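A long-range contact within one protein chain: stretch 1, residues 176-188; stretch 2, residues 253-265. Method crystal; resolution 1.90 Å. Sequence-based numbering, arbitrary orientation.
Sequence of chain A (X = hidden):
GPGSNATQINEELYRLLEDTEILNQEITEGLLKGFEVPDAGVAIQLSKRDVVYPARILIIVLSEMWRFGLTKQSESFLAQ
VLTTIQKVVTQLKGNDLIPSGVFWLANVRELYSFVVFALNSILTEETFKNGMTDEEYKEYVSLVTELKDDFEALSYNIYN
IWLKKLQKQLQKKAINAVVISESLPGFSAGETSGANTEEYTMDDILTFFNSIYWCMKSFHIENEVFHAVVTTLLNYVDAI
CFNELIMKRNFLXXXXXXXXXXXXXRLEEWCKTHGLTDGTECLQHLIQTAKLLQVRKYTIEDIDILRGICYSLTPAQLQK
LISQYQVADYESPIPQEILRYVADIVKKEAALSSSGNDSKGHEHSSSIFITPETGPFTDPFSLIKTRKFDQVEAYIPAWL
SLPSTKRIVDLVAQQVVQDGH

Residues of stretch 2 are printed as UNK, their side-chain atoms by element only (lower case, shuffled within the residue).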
# COMPACT_ATOMS: atom_id res chain seq x y z
N ASN A 176 -7.36 -18.94 2.66
CA ASN A 176 -7.64 -20.15 1.90
C ASN A 176 -6.38 -20.60 1.12
O ASN A 176 -6.04 -21.76 1.07
CB ASN A 176 -8.80 -19.95 0.93
CG ASN A 176 -9.30 -21.27 0.34
OD1 ASN A 176 -9.02 -21.60 -0.82
ND2 ASN A 176 -10.01 -22.03 1.15
N ALA A 177 -5.70 -19.63 0.50
CA ALA A 177 -4.53 -19.96 -0.33
C ALA A 177 -3.39 -20.59 0.48
O ALA A 177 -2.79 -21.59 0.07
CB ALA A 177 -4.05 -18.69 -1.04
N VAL A 178 -3.05 -19.98 1.62
CA VAL A 178 -1.91 -20.44 2.41
C VAL A 178 -2.26 -21.67 3.26
O VAL A 178 -1.53 -22.65 3.26
CB VAL A 178 -1.39 -19.31 3.32
CG1 VAL A 178 -0.33 -19.79 4.29
CG2 VAL A 178 -0.84 -18.13 2.44
N VAL A 179 -3.39 -21.60 3.97
CA VAL A 179 -3.72 -22.58 5.01
C VAL A 179 -4.48 -23.78 4.46
O VAL A 179 -4.23 -24.92 4.85
CB VAL A 179 -4.53 -21.90 6.14
CG1 VAL A 179 -4.92 -22.89 7.22
CG2 VAL A 179 -3.68 -20.79 6.78
N ILE A 180 -5.41 -23.53 3.57
CA ILE A 180 -6.36 -24.57 3.16
C ILE A 180 -6.02 -25.20 1.80
O ILE A 180 -6.08 -26.42 1.68
CB ILE A 180 -7.82 -24.00 3.08
CG1 ILE A 180 -8.25 -23.43 4.44
CG2 ILE A 180 -8.81 -25.08 2.60
CD1 ILE A 180 -8.40 -24.51 5.54
N SER A 181 -5.73 -24.39 0.77
CA SER A 181 -5.53 -24.93 -0.59
C SER A 181 -4.34 -25.88 -0.63
O SER A 181 -3.31 -25.65 0.01
CB SER A 181 -5.30 -23.83 -1.64
OG SER A 181 -3.96 -23.37 -1.62
N GLU A 182 -4.49 -26.96 -1.38
CA GLU A 182 -3.44 -27.96 -1.44
C GLU A 182 -2.49 -27.66 -2.56
O GLU A 182 -2.86 -27.69 -3.73
CB GLU A 182 -4.04 -29.36 -1.58
CG GLU A 182 -4.78 -29.80 -0.34
CD GLU A 182 -5.21 -31.25 -0.41
OE1 GLU A 182 -6.09 -31.56 -1.24
OE2 GLU A 182 -4.64 -32.07 0.34
N SER A 183 -1.26 -27.35 -2.20
CA SER A 183 -0.15 -27.38 -3.15
C SER A 183 -0.01 -28.79 -3.74
O SER A 183 0.44 -28.96 -4.86
CB SER A 183 1.14 -26.96 -2.46
OG SER A 183 1.03 -27.16 -1.05
N LEU A 184 -0.38 -29.81 -2.97
CA LEU A 184 -0.41 -31.16 -3.53
C LEU A 184 -1.83 -31.71 -3.48
O LEU A 184 -2.21 -32.37 -2.52
CB LEU A 184 0.55 -32.08 -2.78
CG LEU A 184 1.98 -31.58 -2.69
CD1 LEU A 184 2.58 -32.09 -1.40
CD2 LEU A 184 2.82 -31.99 -3.93
N PRO A 185 -2.62 -31.41 -4.51
CA PRO A 185 -4.02 -31.87 -4.57
C PRO A 185 -4.14 -33.37 -4.29
O PRO A 185 -3.39 -34.16 -4.90
CB PRO A 185 -4.43 -31.52 -6.01
CG PRO A 185 -3.56 -30.35 -6.37
CD PRO A 185 -2.24 -30.65 -5.71
N GLY A 186 -5.02 -33.74 -3.36
CA GLY A 186 -5.26 -35.13 -3.00
C GLY A 186 -4.33 -35.75 -1.96
O GLY A 186 -4.61 -36.84 -1.44
N PHE A 187 -3.24 -35.05 -1.65
CA PHE A 187 -2.19 -35.52 -0.74
C PHE A 187 -2.72 -35.89 0.64
O PHE A 187 -2.39 -36.95 1.17
CB PHE A 187 -1.13 -34.44 -0.60
CG PHE A 187 0.18 -34.91 -0.03
CD1 PHE A 187 0.79 -36.08 -0.49
CD2 PHE A 187 0.84 -34.13 0.92
CE1 PHE A 187 2.03 -36.47 0.02
CE2 PHE A 187 2.08 -34.52 1.43
CZ PHE A 187 2.68 -35.67 0.96
N SER A 188 -3.51 -34.99 1.22
CA SER A 188 -4.07 -35.21 2.54
C SER A 188 -5.28 -36.14 2.48
O SER A 188 -6.43 -35.69 2.55
CB SER A 188 -4.43 -33.88 3.20
OG SER A 188 -3.27 -33.09 3.43
N UNK A 253 -0.56 -31.84 10.63
CA UNK A 253 -0.01 -33.16 10.35
C UNK A 253 1.26 -32.96 9.55
O UNK A 253 1.54 -31.84 9.05
o UNK A 253 -1.13 -33.49 8.22
c UNK A 253 -0.98 -34.02 9.55
N UNK A 254 2.02 -34.02 9.40
CA UNK A 254 3.20 -33.95 8.56
C UNK A 254 2.86 -33.53 7.12
O UNK A 254 3.51 -32.63 6.53
c UNK A 254 6.07 -35.93 3.64
c UNK A 254 5.15 -35.28 7.70
c UNK A 254 4.72 -36.11 4.00
c UNK A 254 4.28 -35.92 5.33
c UNK A 254 7.01 -35.57 4.57
c UNK A 254 6.43 -34.97 8.11
n UNK A 254 7.29 -35.02 7.02
c UNK A 254 6.58 -35.37 5.90
c UNK A 254 5.22 -35.55 6.30
c UNK A 254 3.92 -35.31 8.57
N UNK A 255 1.85 -34.17 6.53
CA UNK A 255 1.46 -33.80 5.16
C UNK A 255 1.05 -32.34 5.04
O UNK A 255 1.44 -31.68 4.09
c UNK A 255 0.76 -36.10 4.36
c UNK A 255 0.32 -34.66 4.67
n UNK A 255 -1.21 -39.07 2.96
c UNK A 255 -0.05 -38.34 3.58
c UNK A 255 -0.44 -36.98 3.99
N UNK A 256 0.24 -31.86 5.97
CA UNK A 256 -0.17 -30.46 5.97
C UNK A 256 1.07 -29.59 6.14
O UNK A 256 1.18 -28.49 5.53
c UNK A 256 -4.27 -29.21 4.37
n UNK A 256 -4.09 -28.21 3.49
n UNK A 256 -3.49 -29.34 5.44
c UNK A 256 -2.40 -28.42 5.78
n UNK A 256 -5.25 -30.09 4.18
c UNK A 256 -1.73 -28.80 7.12
c UNK A 256 -1.23 -30.21 7.08
N UNK A 257 2.02 -30.05 6.94
CA UNK A 257 3.25 -29.26 7.11
C UNK A 257 4.05 -29.13 5.81
O UNK A 257 4.56 -28.05 5.45
N UNK A 258 4.15 -30.23 5.07
CA UNK A 258 4.87 -30.20 3.79
C UNK A 258 4.15 -29.22 2.84
O UNK A 258 4.77 -28.38 2.17
c UNK A 258 7.20 -31.36 2.25
c UNK A 258 4.90 -31.61 3.18
c UNK A 258 5.75 -31.64 1.90
c UNK A 258 5.61 -32.98 1.16
N UNK A 259 2.82 -29.30 2.80
CA UNK A 259 2.06 -28.40 1.92
C UNK A 259 2.16 -26.96 2.32
O UNK A 259 2.29 -26.07 1.45
c UNK A 259 0.46 -30.11 1.10
n UNK A 259 -1.42 -31.31 2.02
c UNK A 259 -0.95 -30.59 0.99
o UNK A 259 -1.61 -30.32 0.00
c UNK A 259 0.58 -28.79 1.84
N UNK A 260 2.10 -26.70 3.62
CA UNK A 260 2.31 -25.35 4.12
C UNK A 260 3.71 -24.84 3.72
O UNK A 260 3.88 -23.66 3.32
c UNK A 260 2.12 -25.28 5.64
c UNK A 260 1.24 -22.88 5.84
c UNK A 260 2.32 -23.92 6.33
c UNK A 260 2.20 -24.06 7.88
N UNK A 261 4.71 -25.70 3.86
CA UNK A 261 6.08 -25.36 3.46
C UNK A 261 6.07 -24.90 2.00
O UNK A 261 6.61 -23.84 1.69
o UNK A 261 8.89 -25.30 2.88
n UNK A 261 8.95 -27.46 2.48
c UNK A 261 8.39 -26.39 2.98
c UNK A 261 7.03 -26.57 3.66
N UNK A 262 5.43 -25.67 1.12
CA UNK A 262 5.46 -25.34 -0.31
C UNK A 262 4.72 -24.02 -0.56
O UNK A 262 5.17 -23.18 -1.35
c UNK A 262 4.84 -26.44 -1.17
c UNK A 262 5.09 -28.89 -1.77
c UNK A 262 5.64 -27.73 -1.23
o UNK A 262 7.82 -31.33 -1.45
c UNK A 262 7.69 -28.99 -0.81
c UNK A 262 5.80 -30.08 -1.83
c UNK A 262 7.10 -30.14 -1.35
c UNK A 262 6.94 -27.78 -0.74
N UNK A 263 3.59 -23.83 0.11
CA UNK A 263 2.87 -22.54 -0.05
C UNK A 263 3.68 -21.33 0.37
O UNK A 263 3.85 -20.32 -0.38
c UNK A 263 0.54 -23.52 0.12
c UNK A 263 1.56 -22.60 0.74
n UNK A 263 -0.57 -23.81 0.87
o UNK A 263 0.71 -23.96 -1.03
N UNK A 264 4.21 -21.39 1.58
CA UNK A 264 4.99 -20.30 2.15
C UNK A 264 6.32 -20.05 1.44
O UNK A 264 6.74 -18.88 1.23
c UNK A 264 6.02 -19.45 4.30
c UNK A 264 3.94 -20.75 4.37
c UNK A 264 5.27 -20.58 3.66
N UNK A 265 7.01 -21.12 1.06
CA UNK A 265 8.29 -20.95 0.38
C UNK A 265 8.06 -20.19 -0.92
O UNK A 265 8.88 -19.35 -1.31
c UNK A 265 10.31 -22.16 -0.61
o UNK A 265 9.15 -22.98 1.35
c UNK A 265 8.95 -22.32 0.09
O HOH W 1 -2.25 -26.64 2.76
O HOH W 2 -7.36 -28.86 2.00
O HOH W 3 -3.18 -34.54 6.47

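Position 253 carries one carbon and then one oxygen, too far from stretch 1 to touch it. That oxygen accepts from the backbone N of position 256 and so caps the helix that starts next: Ser-253. Position 254 has one carbon leading to fused five- and six-membered rings of eight carbons and one nitrogen, whose edge meets the Phe-187 ring; only tryptophan possesses such rings. In Trp-254, CZ3 lies 3.7 Å from Phe-187 CZ.

At 255, four carbons in a row end in a nitrogen; a carbon lies over one face of the Phe-187 ring and the nitrogen reaches Phe-187 O. This is Lys-255, extended beyond its m chi1. Its CG is 3.6 Å from Phe-187 CE2, and NZ donates to Phe-187 O at 3.0 Å. The chain greases the ring and its charge finds a carbonyl. Position 256 shows three carbons, a nitrogen, and a carbon bearing two more nitrogens, a guanidinium that touches Ile-180 O: Arg-256. Its CA-to-CB bond points sideways, but the end comes nearer, and NH1 donates to Ile-180 O at 3.2 Å. Water 1 accepts from Arg-256 NH1 at 2.5 Å, and water 2 links Arg-256 NH2 (3.3 Å) to Ile-180 O (2.8 Å). Glu-182 OE2 is 4.4 Å from Arg-256 NH2, well out of the guanidinium plane, so charge alone acts there.

Position 257 has no side-chain atoms and no contact: Gly-257. Position 258 has four carbons forked at the second, packed on Phe-187 and Leu-184: Leu-258, whose CD2 lies 3.9 Å from Phe-187 CE2 and 4.1 Å from Leu-184 CD1.

Position 259 holds three carbons, the third carrying one oxygen and one nitrogen; it is buried and its CA-to-CB bond points toward stretch 1. Leu-184 N donates to the oxygen, and the nitrogen gives a weak bond to Ser-188 OG; this is Gln-259, with OE1 3.3 Å from Leu-184 N and NE2 2.9 Å from Ser-188 OG. Its backbone works too: Ser-183 OG donates to Gln-259 O at 3.0 Å. Position 260, again four carbons forked at the second, touches Val-178: Leu-260, with CD1 3.8 Å from Val-178 CG1.

At 261, two carbons, the second with an oxygen and a nitrogen, make no contact, and the CA-to-CB bond points away: Asn-261. Position 262 has one carbon and a six-carbon ring bearing an oxygen, against Leu-184: Tyr-262, CE2 3.8 Å from Leu-184 CD1. Position 263 repeats the small amide, but its CA-to-CB bond points toward stretch 1 and its nitrogen meets the oxygens of Val-178 and Ser-181: Asn-263. Its ND2 donates to Val-178 O at 2.8 Å and, weakly, to Ser-181 O at 3.4 Å, spanning the helix end. Position 264, one carbon carrying two, approaches Val-178: Val-264, with CG2 4.4 Å from Val-178 CG1. Position 265, one carbon carrying an oxygen and a carbon, is Thr-265, out of reach.

The rule is a helix reading a chain that is leaving its own helix. Lys-255, Arg-256, Gln-259 and Asn-263 address backbone groups from Val-178 to Phe-187: carbonyls of the last helical residues and of the loop, and one loop amide, none with a backbone partner within its stretch. Apolar contacts around Val-178, Leu-184 and Phe-187 add to these along the helix, and the two stretches together bury 803 Å².

Stretch 2 (253-265) SWKRGLQLNYNVT
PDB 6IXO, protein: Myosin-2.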